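Local coordinates for protein nigritoxine (Vibrio nigripulchritudo, PDB 5M41) that is a bacterial toxin, of a new fold, active against crustaceans and insects, at residues I329-A334 / R374-G379. Sequence-based numbering, arbitrary orientation.
Sequences ISLSLA and RDLIEG
Leu376 reaches from the helix to the strand and sets one methyl, CD2, into the angle between the side chains of Ile329 and Leu331. Its CD2 lies 3.6 Å from CB of Leu331, near the root of that side chain. From the other neighbour, the ethyl arm of Ile329 lies along the methyl, CD1 at 3.8 Å and CG1 at 4.0 Å from Leu376 CD2. This follows from chi1 of 61°, which places CG1 between the backbone N and the carbonyl carbon and turns the ethyl arm toward the helix. Leu331 is built differently: the backbone of the strand aims CB at the helix; with CG anti to the backbone N (chi1 162°), CG sits farther off, 4.6 Å from Leu376 CD2, and the Leu331 branch methyl CD2 comes to 4.2 Å from that methyl. No hydrogen bond joins the two segments; the contact is wholly apolar and buried, and small at 130 Å² summed over both sides. Ile369 of strand 366-370 also touches Leu376, while Thr314 of helix 302-319 and Leu345 of strand 340-348 both pack on Ile329 and Leu331. Strand 328-336 pairs antiparallel with both 340-348 and 366-370, and helix 373-382 follows the latter closely in sequence. Within these segments Leu376 alone brings helix 373-382 onto the sheet: a helix packed on the face of an antiparallel sheet, with helix 302-319 adding to the same buried apolar core.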
loop_
_atom_site.group_PDB
_atom_site.type_symbol
_atom_site.label_atom_id
_atom_site.label_comp_id
_atom_site.label_asym_id
_atom_site.label_seq_id
_atom_site.Cartn_x
_atom_site.Cartn_y
_atom_site.Cartn_z
ATOM N N ILE A 329 5.450 -5.712 12.165
ATOM C CA ILE A 329 4.410 -4.740 11.975
ATOM C C ILE A 329 4.326 -4.362 10.495
ATOM O O ILE A 329 5.288 -4.538 9.742
ATOM C CB ILE A 329 4.597 -3.484 12.869
ATOM C CG1 ILE A 329 5.901 -2.760 12.576
ATOM C CG2 ILE A 329 4.547 -3.846 14.362
ATOM C CD1 ILE A 329 5.920 -1.336 13.121
ATOM N N SER A 330 3.161 -3.886 10.086
ATOM C CA SER A 330 2.986 -3.319 8.777
ATOM C C SER A 330 2.748 -1.837 9.020
ATOM O O SER A 330 1.760 -1.463 9.673
ATOM C CB SER A 330 1.775 -3.940 8.091
ATOM O OG SER A 330 1.436 -3.219 6.913
ATOM N N LEU A 331 3.665 -0.998 8.548
ATOM C CA LEU A 331 3.394 0.423 8.526
ATOM C C LEU A 331 2.754 0.730 7.177
ATOM O O LEU A 331 3.426 0.701 6.130
ATOM C CB LEU A 331 4.664 1.243 8.779
ATOM C CG LEU A 331 4.707 2.733 8.407
ATOM C CD1 LEU A 331 3.682 3.556 9.167
ATOM C CD2 LEU A 331 6.101 3.273 8.669
ATOM N N SER A 332 1.454 1.003 7.201
ATOM C CA SER A 332 0.700 1.295 5.987
ATOM C C SER A 332 0.732 2.775 5.704
ATOM O O SER A 332 0.450 3.570 6.581
ATOM C CB SER A 332 -0.772 0.873 6.126
ATOM O OG SER A 332 -0.910 -0.538 6.135
ATOM N N LEU A 333 1.068 3.137 4.473
ATOM C CA LEU A 333 0.936 4.501 4.022
ATOM C C LEU A 333 -0.074 4.427 2.901
ATOM O O LEU A 333 0.216 3.916 1.806
ATOM C CB LEU A 333 2.289 5.033 3.566
ATOM C CG LEU A 333 3.369 5.044 4.659
ATOM C CD1 LEU A 333 4.735 5.265 4.043
ATOM C CD2 LEU A 333 3.073 6.116 5.704
ATOM N N ALA A 334 -1.284 4.885 3.204
ATOM C CA ALA A 334 -2.423 4.715 2.317
ATOM C C ALA A 334 -2.906 6.064 1.869
ATOM O O ALA A 334 -3.189 6.922 2.694
ATOM C CB ALA A 334 -3.544 3.974 3.026
ATOM N N ARG A 374 11.572 -2.512 15.404
ATOM C CA ARG A 374 12.932 -2.017 15.490
ATOM C C ARG A 374 13.564 -1.819 14.106
ATOM O O ARG A 374 14.285 -0.848 13.913
ATOM C CB ARG A 374 13.805 -2.931 16.348
ATOM C CG ARG A 374 15.270 -2.530 16.311
ATOM C CD ARG A 374 16.185 -3.585 16.934
ATOM N NE ARG A 374 16.239 -4.835 16.165
ATOM C CZ ARG A 374 16.596 -6.003 16.699
ATOM N NH1 ARG A 374 16.903 -6.057 17.976
ATOM N NH2 ARG A 374 16.628 -7.107 15.969
ATOM N N ASP A 375 13.302 -2.733 13.167
ATOM C CA ASP A 375 13.800 -2.600 11.792
ATOM C C ASP A 375 13.265 -1.340 11.130
ATOM O O ASP A 375 13.982 -0.674 10.392
ATOM C CB ASP A 375 13.380 -3.788 10.915
ATOM C CG ASP A 375 13.942 -5.122 11.399
ATOM O OD1 ASP A 375 15.031 -5.141 12.000
ATOM O OD2 ASP A 375 13.293 -6.165 11.139
ATOM N N LEU A 376 11.992 -1.022 11.374
ATOM C CA LEU A 376 11.419 0.190 10.806
ATOM C C LEU A 376 12.078 1.460 11.380
ATOM O O LEU A 376 12.370 2.387 10.617
ATOM C CB LEU A 376 9.892 0.204 10.948
ATOM C CG LEU A 376 9.204 -0.453 9.734
ATOM C CD1 LEU A 376 9.725 -1.849 9.392
ATOM C CD2 LEU A 376 7.692 -0.433 9.831
ATOM N N ILE A 377 12.319 1.500 12.695
ATOM C CA ILE A 377 12.996 2.664 13.307
ATOM C C ILE A 377 14.382 2.805 12.671
ATOM O O ILE A 377 14.747 3.874 12.183
ATOM C CB ILE A 377 13.137 2.520 14.850
ATOM C CG1 ILE A 377 11.768 2.559 15.539
ATOM C CG2 ILE A 377 14.051 3.598 15.442
ATOM C CD1 ILE A 377 10.909 3.756 15.182
ATOM N N GLU A 378 15.133 1.709 12.639
ATOM C CA GLU A 378 16.485 1.741 12.082
ATOM C C GLU A 378 16.445 2.141 10.614
ATOM O O GLU A 378 17.257 2.935 10.174
ATOM C CB GLU A 378 17.203 0.411 12.288
ATOM C CG GLU A 378 17.595 0.182 13.748
ATOM C CD GLU A 378 18.187 -1.202 14.032
ATOM O OE1 GLU A 378 18.524 -1.940 13.075
ATOM O OE2 GLU A 378 18.331 -1.552 15.230
ATOM N N GLY A 379 15.480 1.614 9.865
ATOM C CA GLY A 379 15.331 1.970 8.453
ATOM C C GLY A 379 15.044 3.464 8.245
ATOM O O GLY A 379 15.534 4.075 7.297
#